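Local coordinates for tyrosine-protein kinase receptor torso (Bombyx mori, PDB 5AOQ) that binds the neurohormone PTTH through the second fibronectin type III domain of its extracellular part and, as a receptor tyrosine kinase, activates MAPK signalling to initiate metamorphosis, at residues W179-D184 with A209-D214; C188-N193 with H202-P207; F161-L166 with G175-N180; S71-T76 with F107-T112. All blocks are in the same frame, centred on the assembly; numbering follows the deposited sequence.

Contact 1 (W179-D184 with A209-D214); sequences WNTTGD and AHPSFD. With NAG (2-acetamido-2-deoxy-beta-D-glucopyranose), chain E.
Asn-180 OD1 accepts one hydrogen bond, from the backbone N of Thr-158, while the other branch of the same amide, ND2, is joined covalently to C1 of the N-linked NAG at 1.4 Å. The hydrogen bond and the sugar linkage together hold the two ends of the amide. The glycan then folds back along the segment, with its methyl C8 3.3 Å from Thr-182 N.

One residue earlier the polar surface gives way to core. Trp-179 CG stands in the crowded position between the backbone N and the carbonyl carbon (chi1 59°), which swings the indole across to residues 209-214. Pro-211 lies over one face of the ring system: its CG sits 3.9 Å from the centroid of the five-membered ring, 29° off the normal, a CH-pi contact. Pro-211 CB meets the benzo half at CZ2, 3.5 Å away. At the indole edge, near its plane, Phe-213 CB approaches CZ3 at 4.2 Å. Thr-181 completes the grip on the proline, its CG2 touching Pro-211 CD at 3.5 Å.

An alanine in place of Trp-179 would remove the surface on which Pro-211 rests and would probably loosen the junction between the glycosylated loop and the start of strand 212-218. The indole also packs edge-to-face with Phe-189 and reaches Ile-191 and Ile-205 on the facing sheet. Such an inward-turned tryptophan, wedged between two sheets, belongs to the hydrophobic core of a fibronectin type III beta-sandwich, here the second of the receptor.

Contact 2 (C188-N193 with H202-P207); sequences CFDIAN and HAKIWP
Strands 189-195 and 198-205 form an antiparallel beta hairpin at one margin of the four-stranded sheet of the second fibronectin type III domain, and the pair carries two residues implicated in PTTH binding, Asp-190 and Lys-204. They face each other as a non-hydrogen-bonded pair, side by side and pointing the same way.

Lys-204 sets out with CG anti to the backbone N (chi1 -175°). Its CB lies 4.0 Å from Asp-190 OD2, and CG comes closer to that oxygen, at 3.6 Å. CD keeps alongside, and after the bend at chi3 (-63°) CE is again 3.8 Å from OD2. NZ then turns from the aspartate, 4.9 Å from OD2, and instead makes a salt bridge with Glu-109 OE1 of the first domain; Glu-28 of a PTTH chain adds a long, weak ion pair. Asp-190 is claimed in turn by Arg-73. The carboxylate thus lies along the aliphatic shaft of the lysine, and the nearby opposite charges probably help keep both groups ionised.

Next to this pair, His-202 stacks its ring on Phe-34 of the hormone. The backbone beneath is bound by four hydrogen bonds, two each for the pairs Phe-189 with Ile-205 and Ile-191 with Ala-203; in the straightest, Phe-189 N points in plane at Ile-205 O (170° at the hydrogen). The opposite face of the hairpin is apolar: Ile-191 reaches diagonally over the sheet, so that its CD1 meets CG1 of Ile-205 at 3.3 Å and CD1 of Ile-205 at 3.4 Å.

Contact 3 (F161-L166 with G175-N180); sequences FKYIIL and GKFVWN. With NAG (2-acetamido-2-deoxy-beta-D-glucopyranose), chain E.
Residues 161-166 and 175-180 belong to the beta hairpin of strands 159-167 and 171-179, in the three-stranded sheet of the second fibronectin type III domain. Residues 161-166 begin with Phe-161, whose CA lies 3.3 Å from Lys-176 O in a CA-H...O contact. Its CB rests on Phe-177 CD2 at 3.6 Å. With CG in the crowded position between the backbone N and the carbonyl carbon (chi1 40°), the phenyl ring leads off to meet His-237.

Lys-162 follows as the hydrogen-bonded partner of Lys-176. Each N donates to the other's O over 2.8 Å, and both donors lie nearly along the C=O axis; the bond from Lys-162 N is the straighter, 170° against 152°. The two lysine chains run out on the exposed face.

Tyr-163 turns back to the aromatic face. Its CD1 passes 3.7 Å from Gly-175 CA, where the glycine brings no side chain. Farther on, backbone bonds from Ile-164 to Asn-174 and from Leu-166 to Thr-172 carry the pairing toward the turn, and Ile-165 packs on Leu-247 and on helix 248-252.

What gathers the three rings is Phe-177, buried and packed edge-to-face on Tyr-239 of the facing sheet. Across the hairpin it meets Tyr-163 obliquely at the far end of its ring, CZ standing 4.2 Å from Tyr-163 CE1 and CE2 the same distance from Tyr-163 OH.

Contact 4 (S71-T76 with F107-T112); sequences SIRFET and FGELIT
The tightly packed side of this antiparallel strand pair is the face bearing Ile-72, Phe-74 and Leu-110. Phe-74 CG stands in the crowded position between the backbone N and the carbonyl carbon (chi1 56°), which lays the ring over the neighbouring strand. There Gly-108, with no side chain, lies across one ring face: its CA is 4.2 Å from the ring centroid, 18° off the normal, in a CH-pi contact. Leu-110 CD1 meets the ring obliquely at Phe-74 CE2, 3.4 Å away. A leucine in place of Phe-74 would lose the flat surface over Gly-108 and would probably weaken the packing between the sheets of this domain.

Four backbone hydrogen bonds tie the strands together, two between Ile-72 and Leu-110 and two between Phe-74 and Gly-108. In the latter pair both run 2.8 Å from N to O, each donor in the carbonyl plane.

Looser and partly open to solvent is the other face. Glu-75 lies extended beside Phe-107, its CG over the ring at 4.3 Å from the centroid, while OE1 pairs with Arg-65. Arg-73 and Glu-109 run alongside, but the NE to OE2 bond between them is weak, 3.5 Å, and the guanidinium and carboxylate planes stand 83° apart. Their stronger partners are Asp-190 and Lys-204 of the second domain.

Strand 71-75 thus runs in the middle of a three-stranded sheet of the first fibronectin type III domain, between 63-68 and 107-111, with Phe-74 pressed inward on Phe-85 and strand 98-101 of the opposing sheet.

Overall arrangement
Contact 4 comes first along the chain and belongs to the first fibronectin type III domain; contacts 3, 1 and 2 lie in the second, with contact 2 nested in the loop closed by contact 1. Contacts 1 and 3 share Trp-179 and Asn-180 and reach one three-stranded sheet, where strand 212-218 pairs with 171-179. Contact 2 faces them from the other sheet, its centre about 11 Å from that of contact 1. Contacts 3 and 4 are farthest apart, about 28 Å between centres. Contact 2 touches contact 4 through two salt bridges, linking the hormone-binding residues of the second domain to the first, while the glycan sits away from that junction.

Contact 1 (W179-D184 with A209-D214)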
# COMPACT_ATOMS: atom_id res chain seq x y z
N TRP A 179 7.75 -31.19 0.17
CA TRP A 179 7.94 -31.62 -1.21
C TRP A 179 9.40 -31.98 -1.49
O TRP A 179 10.30 -31.54 -0.77
CB TRP A 179 7.47 -30.53 -2.17
CG TRP A 179 8.17 -29.21 -2.00
CD1 TRP A 179 9.19 -28.72 -2.76
CD2 TRP A 179 7.90 -28.22 -1.00
NE1 TRP A 179 9.57 -27.48 -2.30
CE2 TRP A 179 8.79 -27.15 -1.22
CE3 TRP A 179 6.99 -28.13 0.06
CZ2 TRP A 179 8.80 -26.01 -0.42
CZ3 TRP A 179 7.00 -27.00 0.85
CH2 TRP A 179 7.90 -25.95 0.61
N ASN A 180 9.62 -32.77 -2.53
CA ASN A 180 10.97 -33.24 -2.86
C ASN A 180 11.82 -32.16 -3.52
O ASN A 180 11.31 -31.25 -4.16
CB ASN A 180 10.90 -34.48 -3.77
CG ASN A 180 10.26 -34.20 -5.12
OD1 ASN A 180 9.44 -33.30 -5.26
ND2 ASN A 180 10.64 -35.00 -6.13
N THR A 181 13.13 -32.30 -3.34
CA THR A 181 14.10 -31.35 -3.87
C THR A 181 14.93 -32.00 -4.97
O THR A 181 15.10 -33.22 -5.00
CB THR A 181 15.05 -30.83 -2.77
OG1 THR A 181 15.91 -31.89 -2.34
CG2 THR A 181 14.26 -30.31 -1.58
N THR A 182 15.45 -31.17 -5.87
CA THR A 182 16.31 -31.65 -6.94
C THR A 182 17.67 -32.06 -6.40
O THR A 182 17.91 -32.02 -5.19
CB THR A 182 16.50 -30.58 -8.04
OG1 THR A 182 17.52 -31.01 -8.95
CG2 THR A 182 16.91 -29.23 -7.44
N GLY A 183 18.57 -32.45 -7.30
CA GLY A 183 19.90 -32.87 -6.91
C GLY A 183 20.73 -31.72 -6.37
O GLY A 183 21.60 -31.92 -5.52
N ASP A 184 20.47 -30.51 -6.87
CA ASP A 184 21.21 -29.33 -6.45
C ASP A 184 20.98 -29.01 -4.98
O ASP A 184 19.98 -29.43 -4.40
CB ASP A 184 20.83 -28.12 -7.31
CG ASP A 184 21.24 -28.28 -8.76
OD1 ASP A 184 21.33 -29.44 -9.23
OD2 ASP A 184 21.47 -27.25 -9.43
N ALA A 209 17.89 -27.87 4.14
CA ALA A 209 18.16 -29.23 3.67
C ALA A 209 16.89 -29.85 3.11
O ALA A 209 16.92 -30.52 2.08
CB ALA A 209 18.72 -30.07 4.80
N HIS A 210 15.78 -29.61 3.80
CA HIS A 210 14.48 -30.11 3.37
C HIS A 210 13.40 -29.08 3.71
O HIS A 210 13.14 -28.82 4.88
CB HIS A 210 14.17 -31.45 4.02
CG HIS A 210 15.28 -32.45 3.89
ND1 HIS A 210 15.53 -33.12 2.71
CD2 HIS A 210 16.20 -32.89 4.78
CE1 HIS A 210 16.56 -33.93 2.88
NE2 HIS A 210 16.98 -33.81 4.13
N PRO A 211 12.76 -28.49 2.68
CA PRO A 211 11.77 -27.44 2.95
C PRO A 211 10.48 -27.98 3.55
O PRO A 211 10.10 -29.12 3.28
CB PRO A 211 11.52 -26.84 1.57
CG PRO A 211 11.77 -27.96 0.63
CD PRO A 211 12.89 -28.76 1.24
N SER A 212 9.82 -27.16 4.35
CA SER A 212 8.56 -27.53 4.98
C SER A 212 7.71 -26.29 5.19
O SER A 212 8.23 -25.22 5.49
CB SER A 212 8.80 -28.24 6.31
OG SER A 212 9.48 -27.39 7.22
N PHE A 213 6.40 -26.44 5.03
CA PHE A 213 5.48 -25.32 5.17
C PHE A 213 4.30 -25.67 6.06
O PHE A 213 3.56 -26.61 5.77
CB PHE A 213 4.99 -24.86 3.80
CG PHE A 213 4.07 -23.68 3.85
CD1 PHE A 213 4.54 -22.43 4.20
CD2 PHE A 213 2.73 -23.82 3.54
CE1 PHE A 213 3.69 -21.34 4.25
CE2 PHE A 213 1.87 -22.74 3.58
CZ PHE A 213 2.35 -21.50 3.94
N ASP A 214 4.11 -24.90 7.12
CA ASP A 214 3.02 -25.12 8.05
C ASP A 214 1.81 -24.28 7.67
O ASP A 214 1.95 -23.19 7.13
CB ASP A 214 3.45 -24.79 9.48
CG ASP A 214 4.70 -25.54 9.90
OD1 ASP A 214 4.93 -26.65 9.38
OD2 ASP A 214 5.44 -25.02 10.76
C1 NAG E . 10.12 -34.92 -7.47
C2 NAG E . 10.96 -34.20 -8.52
C3 NAG E . 10.26 -34.21 -9.87
C4 NAG E . 9.81 -35.62 -10.26
C5 NAG E . 9.07 -36.30 -9.11
C6 NAG E . 8.77 -37.76 -9.37
C7 NAG E . 12.44 -32.39 -7.72
C8 NAG E . 12.52 -30.94 -7.34
N2 NAG E . 11.23 -32.82 -8.11
O3 NAG E . 11.13 -33.69 -10.87
O4 NAG E . 8.90 -35.53 -11.35
O5 NAG E . 9.86 -36.24 -7.91
O6 NAG E . 9.30 -38.20 -10.61
O7 NAG E . 13.41 -33.13 -7.66

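Contact 2 (C188-N193 with H202-P207)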
# COMPACT_ATOMS: atom_id res chain seq x y z
N CYS A 188 16.16 -22.05 -2.75
CA CYS A 188 15.23 -21.33 -1.89
C CYS A 188 13.82 -21.48 -2.46
O CYS A 188 13.66 -21.96 -3.58
CB CYS A 188 15.61 -19.85 -1.79
SG CYS A 188 17.27 -19.54 -1.16
N PHE A 189 12.80 -21.08 -1.70
CA PHE A 189 11.42 -21.23 -2.17
C PHE A 189 10.48 -20.11 -1.73
O PHE A 189 10.73 -19.43 -0.73
CB PHE A 189 10.85 -22.57 -1.70
CG PHE A 189 11.63 -23.77 -2.17
CD1 PHE A 189 11.56 -24.19 -3.48
CD2 PHE A 189 12.46 -24.45 -1.29
CE1 PHE A 189 12.29 -25.29 -3.91
CE2 PHE A 189 13.19 -25.55 -1.72
CZ PHE A 189 13.10 -25.96 -3.03
N ASP A 190 9.40 -19.93 -2.48
CA ASP A 190 8.32 -19.00 -2.15
C ASP A 190 6.97 -19.71 -2.17
O ASP A 190 6.60 -20.30 -3.18
CB ASP A 190 8.31 -17.81 -3.11
CG ASP A 190 9.48 -16.88 -2.91
OD1 ASP A 190 10.59 -17.21 -3.39
OD2 ASP A 190 9.30 -15.83 -2.27
N ILE A 191 6.25 -19.64 -1.06
CA ILE A 191 5.03 -20.42 -0.88
C ILE A 191 3.80 -19.54 -0.75
O ILE A 191 3.81 -18.54 -0.03
CB ILE A 191 5.11 -21.32 0.37
CG1 ILE A 191 6.37 -22.19 0.33
CG2 ILE A 191 3.85 -22.18 0.50
CD1 ILE A 191 7.59 -21.52 0.92
N ALA A 192 2.73 -19.93 -1.44
CA ALA A 192 1.43 -19.28 -1.30
C ALA A 192 0.35 -20.34 -1.12
O ALA A 192 0.32 -21.32 -1.84
CB ALA A 192 1.13 -18.42 -2.51
N ASN A 193 -0.54 -20.13 -0.14
CA ASN A 193 -1.61 -21.09 0.13
C ASN A 193 -2.95 -20.41 0.40
O ASN A 193 -3.02 -19.40 1.10
CB ASN A 193 -1.24 -21.98 1.32
CG ASN A 193 -2.30 -23.02 1.62
OD1 ASN A 193 -2.81 -23.69 0.72
ND2 ASN A 193 -2.65 -23.17 2.90
N HIS A 202 1.00 -16.74 3.05
CA HIS A 202 2.17 -16.73 2.18
C HIS A 202 3.45 -16.73 2.99
O HIS A 202 3.49 -16.20 4.11
CB HIS A 202 2.13 -15.50 1.26
CG HIS A 202 2.06 -14.20 1.99
ND1 HIS A 202 0.86 -13.62 2.36
CD2 HIS A 202 3.03 -13.37 2.43
CE1 HIS A 202 1.10 -12.49 2.99
NE2 HIS A 202 2.41 -12.31 3.05
N ALA A 203 4.50 -17.34 2.45
CA ALA A 203 5.78 -17.43 3.15
C ALA A 203 6.96 -17.51 2.19
O ALA A 203 6.78 -17.79 1.00
CB ALA A 203 5.78 -18.63 4.08
N LYS A 204 8.15 -17.27 2.72
CA LYS A 204 9.38 -17.31 1.93
C LYS A 204 10.42 -18.19 2.63
O LYS A 204 10.91 -17.85 3.70
CB LYS A 204 9.92 -15.89 1.73
CG LYS A 204 11.14 -15.79 0.84
CD LYS A 204 11.70 -14.36 0.81
CE LYS A 204 10.70 -13.38 0.22
NZ LYS A 204 11.27 -12.01 0.07
N ILE A 205 10.74 -19.32 2.01
CA ILE A 205 11.65 -20.30 2.61
C ILE A 205 13.09 -20.10 2.15
O ILE A 205 13.42 -20.24 0.97
CB ILE A 205 11.20 -21.75 2.30
CG1 ILE A 205 9.99 -22.11 3.18
CG2 ILE A 205 12.33 -22.75 2.56
CD1 ILE A 205 9.44 -23.52 2.98
N TRP A 206 13.94 -19.77 3.12
CA TRP A 206 15.38 -19.67 2.92
C TRP A 206 15.94 -21.06 2.63
O TRP A 206 15.26 -22.05 2.85
CB TRP A 206 16.04 -19.05 4.16
CG TRP A 206 15.45 -17.75 4.58
CD1 TRP A 206 14.56 -17.54 5.58
CD2 TRP A 206 15.71 -16.47 4.00
NE1 TRP A 206 14.24 -16.20 5.66
CE2 TRP A 206 14.94 -15.52 4.70
CE3 TRP A 206 16.53 -16.03 2.95
CZ2 TRP A 206 14.96 -14.17 4.39
CZ3 TRP A 206 16.54 -14.68 2.64
CH2 TRP A 206 15.76 -13.77 3.36
N PRO A 207 17.20 -21.14 2.15
CA PRO A 207 17.64 -22.47 1.73
C PRO A 207 17.85 -23.43 2.90
O PRO A 207 18.67 -23.17 3.78
CB PRO A 207 18.97 -22.19 1.01
CG PRO A 207 19.46 -20.93 1.61
CD PRO A 207 18.27 -20.14 2.07

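Contact 3 (F161-L166 with G175-N180)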
# COMPACT_ATOMS: atom_id res chain seq x y z
N PHE A 161 1.58 -33.99 2.07
CA PHE A 161 1.02 -33.16 3.13
C PHE A 161 0.37 -34.01 4.21
O PHE A 161 -0.13 -35.11 3.95
CB PHE A 161 -0.00 -32.20 2.54
CG PHE A 161 -0.85 -32.81 1.46
CD1 PHE A 161 -2.01 -33.49 1.78
CD2 PHE A 161 -0.48 -32.73 0.13
CE1 PHE A 161 -2.80 -34.06 0.80
CE2 PHE A 161 -1.25 -33.30 -0.85
CZ PHE A 161 -2.41 -33.97 -0.52
N LYS A 162 0.39 -33.50 5.44
CA LYS A 162 -0.24 -34.17 6.57
C LYS A 162 -1.05 -33.17 7.38
O LYS A 162 -0.72 -31.99 7.42
CB LYS A 162 0.82 -34.84 7.46
CG LYS A 162 1.53 -36.01 6.80
CD LYS A 162 2.58 -36.60 7.73
CE LYS A 162 3.21 -37.85 7.13
NZ LYS A 162 4.30 -38.39 7.99
N TYR A 163 -2.11 -33.66 8.02
CA TYR A 163 -2.99 -32.81 8.81
C TYR A 163 -3.15 -33.35 10.22
O TYR A 163 -3.04 -34.55 10.46
CB TYR A 163 -4.35 -32.70 8.14
CG TYR A 163 -4.26 -32.31 6.68
CD1 TYR A 163 -4.20 -30.98 6.30
CD2 TYR A 163 -4.21 -33.28 5.69
CE1 TYR A 163 -4.11 -30.63 4.97
CE2 TYR A 163 -4.12 -32.94 4.37
CZ TYR A 163 -4.07 -31.61 4.01
OH TYR A 163 -3.97 -31.27 2.68
N ILE A 164 -3.41 -32.44 11.15
CA ILE A 164 -3.68 -32.80 12.53
C ILE A 164 -4.81 -31.94 13.06
O ILE A 164 -4.75 -30.71 13.02
CB ILE A 164 -2.42 -32.64 13.41
CG1 ILE A 164 -1.30 -33.55 12.90
CG2 ILE A 164 -2.74 -32.96 14.87
CD1 ILE A 164 0.02 -33.42 13.63
N ILE A 165 -5.85 -32.61 13.55
CA ILE A 165 -6.98 -31.93 14.17
C ILE A 165 -6.71 -31.75 15.65
O ILE A 165 -6.12 -32.62 16.30
CB ILE A 165 -8.30 -32.71 13.95
CG1 ILE A 165 -9.48 -31.90 14.51
CG2 ILE A 165 -8.23 -34.09 14.60
CD1 ILE A 165 -10.84 -32.45 14.12
N LEU A 166 -7.14 -30.61 16.19
CA LEU A 166 -6.91 -30.27 17.58
C LEU A 166 -8.19 -29.77 18.23
O LEU A 166 -8.99 -29.09 17.60
CB LEU A 166 -5.81 -29.21 17.70
CG LEU A 166 -4.47 -29.57 17.06
CD1 LEU A 166 -3.55 -28.36 17.01
CD2 LEU A 166 -3.81 -30.73 17.79
N GLY A 175 -2.19 -28.04 9.18
CA GLY A 175 -1.70 -28.81 8.05
C GLY A 175 -0.26 -28.50 7.69
O GLY A 175 0.10 -27.35 7.45
N LYS A 176 0.57 -29.55 7.66
CA LYS A 176 1.98 -29.41 7.32
C LYS A 176 2.26 -29.97 5.93
O LYS A 176 1.77 -31.03 5.56
CB LYS A 176 2.85 -30.13 8.36
CG LYS A 176 4.35 -29.92 8.16
CD LYS A 176 5.17 -30.56 9.27
CE LYS A 176 4.99 -29.83 10.60
NZ LYS A 176 5.87 -30.38 11.66
N PHE A 177 3.07 -29.23 5.16
CA PHE A 177 3.33 -29.54 3.75
C PHE A 177 4.82 -29.71 3.49
O PHE A 177 5.64 -28.98 4.04
CB PHE A 177 2.76 -28.44 2.86
CG PHE A 177 1.27 -28.27 2.96
CD1 PHE A 177 0.70 -27.71 4.10
CD2 PHE A 177 0.44 -28.65 1.92
CE1 PHE A 177 -0.66 -27.56 4.20
CE2 PHE A 177 -0.92 -28.49 2.01
CZ PHE A 177 -1.48 -27.94 3.15
N VAL A 178 5.15 -30.68 2.63
CA VAL A 178 6.53 -30.97 2.27
C VAL A 178 6.60 -31.40 0.81
O VAL A 178 5.63 -31.92 0.27
CB VAL A 178 7.14 -32.06 3.18
CG1 VAL A 178 8.57 -32.40 2.77
CG2 VAL A 178 7.10 -31.64 4.64
N TRP A 179 7.75 -31.19 0.17
CA TRP A 179 7.94 -31.62 -1.21
C TRP A 179 9.40 -31.98 -1.49
O TRP A 179 10.30 -31.54 -0.77
CB TRP A 179 7.47 -30.53 -2.17
CG TRP A 179 8.17 -29.21 -2.00
CD1 TRP A 179 9.19 -28.72 -2.76
CD2 TRP A 179 7.90 -28.22 -1.00
NE1 TRP A 179 9.57 -27.48 -2.30
CE2 TRP A 179 8.79 -27.15 -1.22
CE3 TRP A 179 6.99 -28.13 0.06
CZ2 TRP A 179 8.80 -26.01 -0.42
CZ3 TRP A 179 7.00 -27.00 0.85
CH2 TRP A 179 7.90 -25.95 0.61
N ASN A 180 9.62 -32.77 -2.53
CA ASN A 180 10.97 -33.24 -2.86
C ASN A 180 11.82 -32.16 -3.52
O ASN A 180 11.31 -31.25 -4.16
CB ASN A 180 10.90 -34.48 -3.77
CG ASN A 180 10.26 -34.20 -5.12
OD1 ASN A 180 9.44 -33.30 -5.26
ND2 ASN A 180 10.64 -35.00 -6.13
C1 NAG E . 10.12 -34.92 -7.47
C2 NAG E . 10.96 -34.20 -8.52
C3 NAG E . 10.26 -34.21 -9.87
C4 NAG E . 9.81 -35.62 -10.26
C5 NAG E . 9.07 -36.30 -9.11
C6 NAG E . 8.77 -37.76 -9.37
C7 NAG E . 12.44 -32.39 -7.72
C8 NAG E . 12.52 -30.94 -7.34
N2 NAG E . 11.23 -32.82 -8.11
O3 NAG E . 11.13 -33.69 -10.87
O4 NAG E . 8.90 -35.53 -11.35
O5 NAG E . 9.86 -36.24 -7.91
O6 NAG E . 9.30 -38.20 -10.61
O7 NAG E . 13.41 -33.13 -7.66

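Contact 4 (S71-T76 with F107-T112)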
# COMPACT_ATOMS: atom_id res chain seq x y z
N SER A 71 15.61 -10.97 -7.66
CA SER A 71 16.16 -10.91 -6.30
C SER A 71 17.40 -11.80 -6.07
O SER A 71 17.73 -12.64 -6.89
CB SER A 71 15.08 -11.28 -5.29
OG SER A 71 14.72 -12.65 -5.41
N ILE A 72 18.05 -11.60 -4.92
CA ILE A 72 19.19 -12.42 -4.49
C ILE A 72 19.08 -12.73 -3.00
O ILE A 72 18.83 -11.84 -2.20
CB ILE A 72 20.56 -11.74 -4.74
CG1 ILE A 72 20.82 -11.54 -6.22
CG2 ILE A 72 21.70 -12.58 -4.14
CD1 ILE A 72 20.37 -10.21 -6.74
N ARG A 73 19.26 -13.99 -2.64
CA ARG A 73 19.26 -14.40 -1.23
C ARG A 73 20.60 -15.00 -0.83
O ARG A 73 21.07 -15.97 -1.43
CB ARG A 73 18.13 -15.40 -0.98
CG ARG A 73 16.77 -14.78 -1.21
CD ARG A 73 15.67 -15.80 -1.12
NE ARG A 73 14.43 -15.26 -1.65
CZ ARG A 73 13.29 -15.94 -1.74
NH1 ARG A 73 13.23 -17.20 -1.34
NH2 ARG A 73 12.21 -15.35 -2.23
N PHE A 74 21.21 -14.42 0.20
CA PHE A 74 22.56 -14.79 0.62
C PHE A 74 22.64 -15.13 2.11
O PHE A 74 21.73 -14.82 2.89
CB PHE A 74 23.53 -13.66 0.30
CG PHE A 74 23.15 -12.35 0.90
CD1 PHE A 74 23.56 -12.01 2.18
CD2 PHE A 74 22.36 -11.46 0.20
CE1 PHE A 74 23.20 -10.80 2.74
CE2 PHE A 74 21.99 -10.25 0.75
CZ PHE A 74 22.41 -9.92 2.02
N GLU A 75 23.76 -15.75 2.48
CA GLU A 75 24.05 -16.14 3.86
C GLU A 75 25.32 -15.46 4.36
O GLU A 75 26.25 -15.21 3.59
CB GLU A 75 24.19 -17.66 3.97
CG GLU A 75 24.41 -18.16 5.39
CD GLU A 75 24.75 -19.63 5.45
OE1 GLU A 75 24.77 -20.28 4.38
OE2 GLU A 75 25.01 -20.14 6.56
N THR A 76 25.34 -15.16 5.65
CA THR A 76 26.50 -14.57 6.30
C THR A 76 26.88 -15.35 7.54
O THR A 76 26.16 -16.26 7.96
CB THR A 76 26.23 -13.11 6.70
OG1 THR A 76 25.45 -13.07 7.90
CG2 THR A 76 25.50 -12.38 5.59
N PHE A 107 20.80 -14.98 7.36
CA PHE A 107 20.26 -14.96 6.00
C PHE A 107 19.72 -13.59 5.63
O PHE A 107 19.12 -12.90 6.47
CB PHE A 107 19.17 -16.02 5.85
CG PHE A 107 19.69 -17.42 5.74
CD1 PHE A 107 20.26 -17.87 4.56
CD2 PHE A 107 19.63 -18.29 6.82
CE1 PHE A 107 20.75 -19.16 4.45
CE2 PHE A 107 20.12 -19.57 6.72
CZ PHE A 107 20.68 -20.01 5.54
N GLY A 108 19.93 -13.19 4.38
CA GLY A 108 19.45 -11.90 3.91
C GLY A 108 19.08 -11.90 2.44
O GLY A 108 19.45 -12.81 1.69
N GLU A 109 18.34 -10.88 2.02
CA GLU A 109 17.88 -10.75 0.64
C GLU A 109 18.08 -9.35 0.07
O GLU A 109 17.93 -8.35 0.77
CB GLU A 109 16.40 -11.13 0.54
CG GLU A 109 15.85 -11.12 -0.88
CD GLU A 109 14.38 -11.46 -0.95
OE1 GLU A 109 13.69 -11.35 0.09
OE2 GLU A 109 13.91 -11.83 -2.05
N LEU A 110 18.43 -9.30 -1.22
CA LEU A 110 18.62 -8.06 -1.96
C LEU A 110 17.81 -8.09 -3.26
O LEU A 110 17.90 -9.04 -4.03
CB LEU A 110 20.10 -7.85 -2.27
CG LEU A 110 20.96 -7.33 -1.13
CD1 LEU A 110 22.42 -7.66 -1.37
CD2 LEU A 110 20.77 -5.83 -0.96
N ILE A 111 17.04 -7.03 -3.50
CA ILE A 111 16.15 -6.98 -4.66
C ILE A 111 16.90 -6.41 -5.86
O ILE A 111 17.75 -5.53 -5.71
CB ILE A 111 14.90 -6.13 -4.38
CG1 ILE A 111 14.10 -6.73 -3.21
CG2 ILE A 111 14.00 -6.06 -5.60
CD1 ILE A 111 14.53 -6.23 -1.85
N THR A 112 16.59 -6.92 -7.05
CA THR A 112 17.22 -6.46 -8.28
C THR A 112 16.25 -5.75 -9.22
O THR A 112 15.07 -6.11 -9.30
CB THR A 112 17.86 -7.65 -9.04
OG1 THR A 112 18.86 -8.26 -8.23
CG2 THR A 112 18.49 -7.19 -10.36